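Long-range contacts in Hia (Haemophilus influenzae, PDB 1S7M), which probably mediates adhesion to host cells as a homotrimeric autotransporter of the bacterial outer membrane, this chain being a fragment that contains a binding domain: residues 17-22 against 31-36; 56-61 against 74-79. All coordinates share one frame; numbering follows the deposited sequence.

Interaction 1. Residues 17-22 against 31-36; sequences GLTITP and ANTISV
Leu-18 with Val-36, and two residues further on Ile-20 with Ile-34, form the hydrogen-bonded pairs of two strands running 177° apart in direction, with axes 4.7 Å from each other at closest. Four backbone bonds fix the register. The tightest joins Ile-20 N to Ile-34 O at 2.7 Å; its return bond from Ile-34 N to Ile-20 O is 3.0 Å long. Leu-18 N bonds to Val-36 O, and Val-36 N returns the bond to Leu-18 O. Between these pairs, Thr-19 and Ser-35 form a non-hydrogen-bonded pair, where the CA atoms close to 4.4 Å.

Apolar contact belongs to the face carrying Leu-18, Ile-20, Ile-34 and Val-36. The two isoleucines meet at their branch points, Ile-20 CB lying 4.1 Å from Ile-34 CB. With chi2 at 79°, Ile-20 CD1 comes back to 3.7 Å from Ile-34 O. Leu-18 packs on Leu-18 of both other subunits, and Val-36 on Val-36 of the second subunit and Leu-18 of the third, so this face looks into the trimer.

The face of Thr-19 and Ser-35 is more polar. Just before strand 34-37, Thr-33 OG1 is buried with no hydrogen-bonding partner. Past the end of strand 17-21, Pro-22 sets CG 3.3 Å from Asn-32 O.

Strand 10-14 flanks one side of the pair and strand 40-43 the other, completing an antiparallel four-stranded meander whose aliphatic face packs against its copies in the homotrimeric adhesin.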
ATOM      1  N   GLY A  17      -4.561  31.704   0.808  1.00 39.39           N
ATOM      2  CA  GLY A  17      -5.276  30.747  -0.008  1.00 38.12           C
ATOM      3  C   GLY A  17      -6.781  30.862  -0.081  1.00 36.88           C
ATOM      4  O   GLY A  17      -7.360  31.940   0.072  1.00 34.63           O
ATOM      5  N   LEU A  18      -7.403  29.712  -0.321  1.00 36.49           N
ATOM      6  CA  LEU A  18      -8.842  29.569  -0.450  1.00 35.40           C
ATOM      7  C   LEU A  18      -9.392  28.621   0.610  1.00 35.33           C
ATOM      8  O   LEU A  18      -9.016  27.455   0.641  1.00 36.62           O
ATOM      9  CB  LEU A  18      -9.160  29.004  -1.839  1.00 35.12           C
ATOM     10  CG  LEU A  18     -10.615  28.770  -2.253  1.00 34.75           C
ATOM     11  CD1 LEU A  18     -11.276  30.107  -2.520  1.00 35.97           C
ATOM     12  CD2 LEU A  18     -10.667  27.931  -3.522  1.00 35.21           C
ATOM     13  N   THR A  19     -10.291  29.104   1.461  1.00 34.77           N
ATOM     14  CA  THR A  19     -10.904  28.261   2.487  1.00 35.25           C
ATOM     15  C   THR A  19     -12.443  28.251   2.383  1.00 36.96           C
ATOM     16  O   THR A  19     -13.072  29.309   2.267  1.00 37.07           O
ATOM     17  CB  THR A  19     -10.539  28.735   3.910  1.00 34.43           C
ATOM     18  OG1 THR A  19      -9.119  28.799   4.054  1.00 36.92           O
ATOM     19  CG2 THR A  19     -11.074  27.774   4.936  1.00 31.51           C
ATOM     20  N   ILE A  20     -13.037  27.058   2.413  1.00 36.41           N
ATOM     21  CA  ILE A  20     -14.485  26.902   2.369  1.00 34.78           C
ATOM     22  C   ILE A  20     -14.907  26.366   3.728  1.00 36.14           C
ATOM     23  O   ILE A  20     -14.437  25.313   4.163  1.00 36.23           O
ATOM     24  CB  ILE A  20     -14.980  25.857   1.320  1.00 34.42           C
ATOM     25  CG1 ILE A  20     -14.800  26.359  -0.115  1.00 36.08           C
ATOM     26  CG2 ILE A  20     -16.464  25.604   1.513  1.00 29.39           C
ATOM     27  CD1 ILE A  20     -13.407  26.259  -0.672  1.00 37.72           C
ATOM     28  N   THR A  21     -15.781  27.093   4.405  1.00 35.30           N
ATOM     29  CA  THR A  21     -16.281  26.658   5.696  1.00 37.24           C
ATOM     30  C   THR A  21     -17.708  26.170   5.458  1.00 38.47           C
ATOM     31  O   THR A  21     -18.563  26.927   5.012  1.00 37.74           O
ATOM     32  CB  THR A  21     -16.295  27.813   6.702  1.00 36.27           C
ATOM     33  OG1 THR A  21     -14.992  28.400   6.770  1.00 35.69           O
ATOM     34  CG2 THR A  21     -16.702  27.316   8.072  1.00 34.70           C
ATOM     35  N   PRO A  22     -17.975  24.887   5.729  1.00 40.74           N
ATOM     36  CA  PRO A  22     -19.307  24.300   5.536  1.00 42.91           C
ATOM     37  C   PRO A  22     -20.359  25.031   6.364  1.00 45.46           C
ATOM     38  O   PRO A  22     -20.027  25.790   7.277  1.00 45.21           O
ATOM     39  CB  PRO A  22     -19.125  22.862   6.004  1.00 41.30           C
ATOM     40  CG  PRO A  22     -17.686  22.602   5.790  1.00 42.45           C
ATOM     41  CD  PRO A  22     -17.042  23.881   6.256  1.00 41.44           C
ATOM     42  N   ALA A  31     -10.593  21.516  10.884  1.00 51.31           N
ATOM     43  CA  ALA A  31     -10.767  20.163  10.367  1.00 48.50           C
ATOM     44  C   ALA A  31     -11.920  19.980   9.395  1.00 46.57           C
ATOM     45  O   ALA A  31     -11.812  19.176   8.469  1.00 46.30           O
ATOM     46  CB  ALA A  31     -10.914  19.182  11.522  1.00 49.11           C
ATOM     47  N   ASN A  32     -13.023  20.698   9.608  1.00 44.20           N
ATOM     48  CA  ASN A  32     -14.171  20.585   8.715  1.00 42.39           C
ATOM     49  C   ASN A  32     -13.995  21.444   7.487  1.00 40.71           C
ATOM     50  O   ASN A  32     -14.747  21.338   6.529  1.00 39.83           O
ATOM     51  CB  ASN A  32     -15.458  21.000   9.410  1.00 45.52           C
ATOM     52  CG  ASN A  32     -16.082  19.876  10.185  1.00 48.05           C
ATOM     53  OD1 ASN A  32     -16.164  18.744   9.705  1.00 50.73           O
ATOM     54  ND2 ASN A  32     -16.543  20.180  11.390  1.00 50.84           N
ATOM     55  N   THR A  33     -12.991  22.305   7.532  1.00 39.15           N
ATOM     56  CA  THR A  33     -12.693  23.203   6.438  1.00 37.86           C
ATOM     57  C   THR A  33     -12.157  22.495   5.201  1.00 35.90           C
ATOM     58  O   THR A  33     -11.445  21.502   5.296  1.00 36.75           O
ATOM     59  CB  THR A  33     -11.653  24.247   6.889  1.00 39.76           C
ATOM     60  OG1 THR A  33     -12.309  25.305   7.598  1.00 41.66           O
ATOM     61  CG2 THR A  33     -10.905  24.804   5.702  1.00 41.40           C
ATOM     62  N   ILE A  34     -12.521  23.005   4.037  1.00 33.99           N
ATOM     63  CA  ILE A  34     -12.016  22.468   2.786  1.00 32.82           C
ATOM     64  C   ILE A  34     -11.125  23.610   2.302  1.00 33.68           C
ATOM     65  O   ILE A  34     -11.595  24.744   2.111  1.00 31.30           O
ATOM     66  CB  ILE A  34     -13.122  22.245   1.755  1.00 33.97           C
ATOM     67  CG1 ILE A  34     -14.338  21.583   2.421  1.00 35.00           C
ATOM     68  CG2 ILE A  34     -12.573  21.411   0.592  1.00 30.90           C
ATOM     69  CD1 ILE A  34     -14.111  20.208   2.881  1.00 35.56           C
ATOM     70  N   SER A  35      -9.843  23.339   2.096  1.00 32.14           N
ATOM     71  CA  SER A  35      -8.968  24.423   1.690  1.00 32.88           C
ATOM     72  C   SER A  35      -7.751  24.062   0.884  1.00 32.24           C
ATOM     73  O   SER A  35      -7.251  22.946   0.966  1.00 32.05           O
ATOM     74  CB  SER A  35      -8.494  25.178   2.924  1.00 32.36           C
ATOM     75  OG  SER A  35      -7.645  24.356   3.702  1.00 32.23           O
ATOM     76  N   VAL A  36      -7.304  25.048   0.109  1.00 31.64           N
ATOM     77  CA  VAL A  36      -6.112  24.981  -0.719  1.00 31.36           C
ATOM     78  C   VAL A  36      -5.342  26.252  -0.360  1.00 32.40           C
ATOM     79  O   VAL A  36      -5.655  27.346  -0.843  1.00 31.95           O
ATOM     80  CB  VAL A  36      -6.436  24.991  -2.217  1.00 31.08           C
ATOM     81  CG1 VAL A  36      -5.155  25.103  -3.016  1.00 32.58           C
ATOM     82  CG2 VAL A  36      -7.146  23.704  -2.606  1.00 31.69           C
TER

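Interaction 2. Residues 56-61 against 74-79; sequences KKFGDA and TKQNDD
The Phe-58 ring has Lys-75 CB over one face, a CH-pi contact 3.8 Å from the ring centroid and close to the ring normal. Phe-58 itself belongs to a type II beta turn from Lys-57 to Asp-60, docked against the C-terminal end of helix 70-77. The Lys-75 methylene is offset toward the rim, and CE2 is its nearest ring atom. Gln-76 N approaches CD2 obliquely, while Lys-75 CD comes near CZ as the extended lysine chain crosses the ring at a slant. Its ammonium end leads away to a salt bridge with Asp-71; Ala-136 of the second subunit packs on Phe-58.

The turn follows strand 56-57, which pairs with strand 85-86 in the HiaBD2_N (GIN) family region of the adhesin. Gly-59 takes its third position with a positive phi. Asp-60 N closes the turn on Lys-57 O, and Asp-60 OD2 accepts from Lys-57 N at 3.0 Å, although that donor stands well above the carboxylate plane.

Gln-76 joins helix to turn through both atoms of its amide. CG is anti to the backbone N, and a bend at chi2 (69°) turns CD back toward the turn. NE2 donates to Asp-60 O at 2.8 Å, with that oxygen almost in the amide plane. A water donates both to OE1 and to Lys-57 O. OE1 thus accepts twice, its second donor being Gly-59 N at 2.9 Å, which arrives 59° out of the carbonyl plane on a nearly straight N-H...O path of 174°.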
ATOM      1  N   LYS A  56      -0.183   1.944 -13.701  1.00 24.27           N
ATOM      2  CA  LYS A  56      -0.863   0.897 -14.467  1.00 26.93           C
ATOM      3  C   LYS A  56      -0.665  -0.428 -13.718  1.00 25.78           C
ATOM      4  O   LYS A  56       0.138  -0.512 -12.801  1.00 22.92           O
ATOM      5  CB  LYS A  56      -0.237   0.723 -15.859  1.00 24.62           C
ATOM      6  CG  LYS A  56      -0.305   1.917 -16.801  1.00 32.09           C
ATOM      7  CD  LYS A  56       0.479   1.578 -18.086  1.00 35.65           C
ATOM      8  CE  LYS A  56       0.555   2.735 -19.086  1.00 36.76           C
ATOM      9  NZ  LYS A  56       1.335   3.911 -18.571  1.00 40.98           N
ATOM     10  N   LYS A  57      -1.394  -1.451 -14.152  1.00 24.85           N
ATOM     11  CA  LYS A  57      -1.283  -2.794 -13.610  1.00 23.36           C
ATOM     12  C   LYS A  57      -0.446  -3.550 -14.619  1.00 23.43           C
ATOM     13  O   LYS A  57      -0.489  -3.234 -15.803  1.00 22.61           O
ATOM     14  CB  LYS A  57      -2.664  -3.456 -13.535  1.00 24.15           C
ATOM     15  CG  LYS A  57      -3.677  -2.732 -12.622  1.00 26.04           C
ATOM     16  CD  LYS A  57      -3.051  -2.405 -11.265  1.00 25.15           C
ATOM     17  CE  LYS A  57      -4.116  -2.058 -10.211  1.00 26.31           C
ATOM     18  NZ  LYS A  57      -4.871  -0.851 -10.577  1.00 27.11           N
ATOM     19  N   PHE A  58       0.305  -4.548 -14.174  1.00 21.47           N
ATOM     20  CA  PHE A  58       1.078  -5.336 -15.123  1.00 23.02           C
ATOM     21  C   PHE A  58       0.080  -6.070 -16.025  1.00 24.00           C
ATOM     22  O   PHE A  58      -0.929  -6.625 -15.546  1.00 21.25           O
ATOM     23  CB  PHE A  58       1.971  -6.360 -14.411  1.00 20.47           C
ATOM     24  CG  PHE A  58       3.205  -5.765 -13.775  1.00 20.52           C
ATOM     25  CD1 PHE A  58       3.331  -5.697 -12.386  1.00 18.15           C
ATOM     26  CD2 PHE A  58       4.245  -5.286 -14.561  1.00 16.78           C
ATOM     27  CE1 PHE A  58       4.471  -5.165 -11.789  1.00 14.65           C
ATOM     28  CE2 PHE A  58       5.401  -4.749 -13.973  1.00 18.70           C
ATOM     29  CZ  PHE A  58       5.515  -4.687 -12.576  1.00 16.02           C
ATOM     30  N   GLY A  59       0.364  -6.076 -17.324  1.00 24.73           N
ATOM     31  CA  GLY A  59      -0.525  -6.739 -18.249  1.00 28.31           C
ATOM     32  C   GLY A  59      -1.442  -5.760 -18.954  1.00 31.43           C
ATOM     33  O   GLY A  59      -2.175  -6.147 -19.863  1.00 32.04           O
ATOM     34  N   ASP A  60      -1.413  -4.495 -18.543  1.00 32.17           N
ATOM     35  CA  ASP A  60      -2.255  -3.486 -19.179  1.00 36.20           C
ATOM     36  C   ASP A  60      -1.734  -3.143 -20.572  1.00 37.13           C
ATOM     37  O   ASP A  60      -0.568  -3.380 -20.892  1.00 34.96           O
ATOM     38  CB  ASP A  60      -2.317  -2.196 -18.341  1.00 37.57           C
ATOM     39  CG  ASP A  60      -3.225  -2.327 -17.106  1.00 40.57           C
ATOM     40  OD1 ASP A  60      -3.764  -3.439 -16.872  1.00 40.60           O
ATOM     41  OD2 ASP A  60      -3.403  -1.312 -16.376  1.00 38.98           O
ATOM     42  N   ALA A  61      -2.615  -2.575 -21.391  1.00 40.45           N
ATOM     43  CA  ALA A  61      -2.260  -2.165 -22.747  1.00 42.23           C
ATOM     44  C   ALA A  61      -1.562  -0.814 -22.665  1.00 43.18           C
ATOM     45  O   ALA A  61      -1.553  -0.167 -21.616  1.00 45.61           O
ATOM     46  CB  ALA A  61      -3.513  -2.049 -23.593  1.00 43.87           C
ATOM     47  N   THR A  74       9.446  -8.371 -18.179  1.00 23.40           N
ATOM     48  CA  THR A  74       9.198  -9.763 -17.833  1.00 25.67           C
ATOM     49  C   THR A  74       7.884  -9.860 -17.053  1.00 25.82           C
ATOM     50  O   THR A  74       7.016 -10.691 -17.353  1.00 24.85           O
ATOM     51  CB  THR A  74      10.323 -10.310 -16.939  1.00 25.55           C
ATOM     52  OG1 THR A  74      11.552 -10.304 -17.663  1.00 31.58           O
ATOM     53  CG2 THR A  74      10.036 -11.729 -16.500  1.00 27.12           C
ATOM     54  N   LYS A  75       7.751  -8.987 -16.057  1.00 24.07           N
ATOM     55  CA  LYS A  75       6.565  -8.979 -15.224  1.00 25.29           C
ATOM     56  C   LYS A  75       5.366  -8.582 -16.068  1.00 25.39           C
ATOM     57  O   LYS A  75       4.277  -9.149 -15.905  1.00 25.27           O
ATOM     58  CB  LYS A  75       6.777  -8.037 -14.023  1.00 22.44           C
ATOM     59  CG  LYS A  75       7.758  -8.625 -12.988  1.00 23.36           C
ATOM     60  CD  LYS A  75       8.205  -7.627 -11.929  1.00 23.96           C
ATOM     61  CE  LYS A  75       9.065  -8.347 -10.887  1.00 23.37           C
ATOM     62  NZ  LYS A  75       9.807  -7.401 -10.003  1.00 26.62           N
ATOM     63  N   GLN A  76       5.568  -7.622 -16.972  1.00 23.47           N
ATOM     64  CA  GLN A  76       4.487  -7.161 -17.845  1.00 26.17           C
ATOM     65  C   GLN A  76       3.885  -8.337 -18.621  1.00 27.33           C
ATOM     66  O   GLN A  76       2.674  -8.438 -18.742  1.00 25.96           O
ATOM     67  CB  GLN A  76       4.996  -6.118 -18.863  1.00 26.93           C
ATOM     68  CG  GLN A  76       4.000  -5.811 -19.998  1.00 24.89           C
ATOM     69  CD  GLN A  76       2.746  -5.066 -19.551  1.00 25.78           C
ATOM     70  OE1 GLN A  76       2.617  -4.655 -18.400  1.00 27.20           O
ATOM     71  NE2 GLN A  76       1.814  -4.886 -20.471  1.00 23.48           N
ATOM     72  N   ASN A  77       4.741  -9.217 -19.137  1.00 28.33           N
ATOM     73  CA  ASN A  77       4.277 -10.373 -19.897  1.00 30.43           C
ATOM     74  C   ASN A  77       3.989 -11.665 -19.098  1.00 32.64           C
ATOM     75  O   ASN A  77       3.452 -12.607 -19.668  1.00 32.60           O
ATOM     76  CB  ASN A  77       5.285 -10.725 -20.997  1.00 31.62           C
ATOM     77  CG  ASN A  77       5.586  -9.559 -21.924  1.00 31.69           C
ATOM     78  OD1 ASN A  77       4.688  -8.931 -22.467  1.00 32.15           O
ATOM     79  ND2 ASN A  77       6.861  -9.276 -22.105  1.00 33.32           N
ATOM     80  N   ASP A  78       4.338 -11.730 -17.811  1.00 31.56           N
ATOM     81  CA  ASP A  78       4.093 -12.952 -17.041  1.00 31.95           C
ATOM     82  C   ASP A  78       2.703 -12.963 -16.381  1.00 33.06           C
ATOM     83  O   ASP A  78       2.381 -12.098 -15.565  1.00 34.28           O
ATOM     84  CB  ASP A  78       5.187 -13.125 -15.987  1.00 33.65           C
ATOM     85  CG  ASP A  78       5.095 -14.458 -15.250  1.00 34.36           C
ATOM     86  OD1 ASP A  78       4.049 -15.142 -15.333  1.00 35.07           O
ATOM     87  OD2 ASP A  78       6.072 -14.816 -14.567  1.00 37.67           O
ATOM     88  N   ASP A  79       1.881 -13.947 -16.727  1.00 32.59           N
ATOM     89  CA  ASP A  79       0.523 -14.029 -16.167  1.00 32.87           C
ATOM     90  C   ASP A  79       0.490 -14.101 -14.636  1.00 29.45           C
ATOM     91  O   ASP A  79      -0.498 -13.734 -14.010  1.00 31.62           O
ATOM     92  CB  ASP A  79      -0.233 -15.222 -16.777  1.00 38.29           C
ATOM     93  CG  ASP A  79      -0.440 -15.069 -18.288  1.00 44.36           C
ATOM     94  OD1 ASP A  79      -0.940 -14.001 -18.718  1.00 46.39           O
ATOM     95  OD2 ASP A  79      -0.100 -16.011 -19.048  1.00 48.18           O
TER
HETATM   96  O   HOH W   1       1.904  -2.357 -17.080  1.00 33.46           O

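Interaction 1 is a buried contact and interaction 2 a surface one; their centres lie 41 Å apart on opposite sides of the chain's centre, and they share no strand or helix. Along the chain they follow in series. In residues 17-22 against 31-36, all the hydrogen bonds between the two segments run between backbone groups, and apolar side chains supply a face for the trimer. In 56-61 against 74-79, one side-chain amide and a water satisfy the backbone of a turn, with aromatic packing alongside; the summed buried area is 250 Å², against 390 Å² for the strand pair. Both contacts nevertheless touch the second subunit.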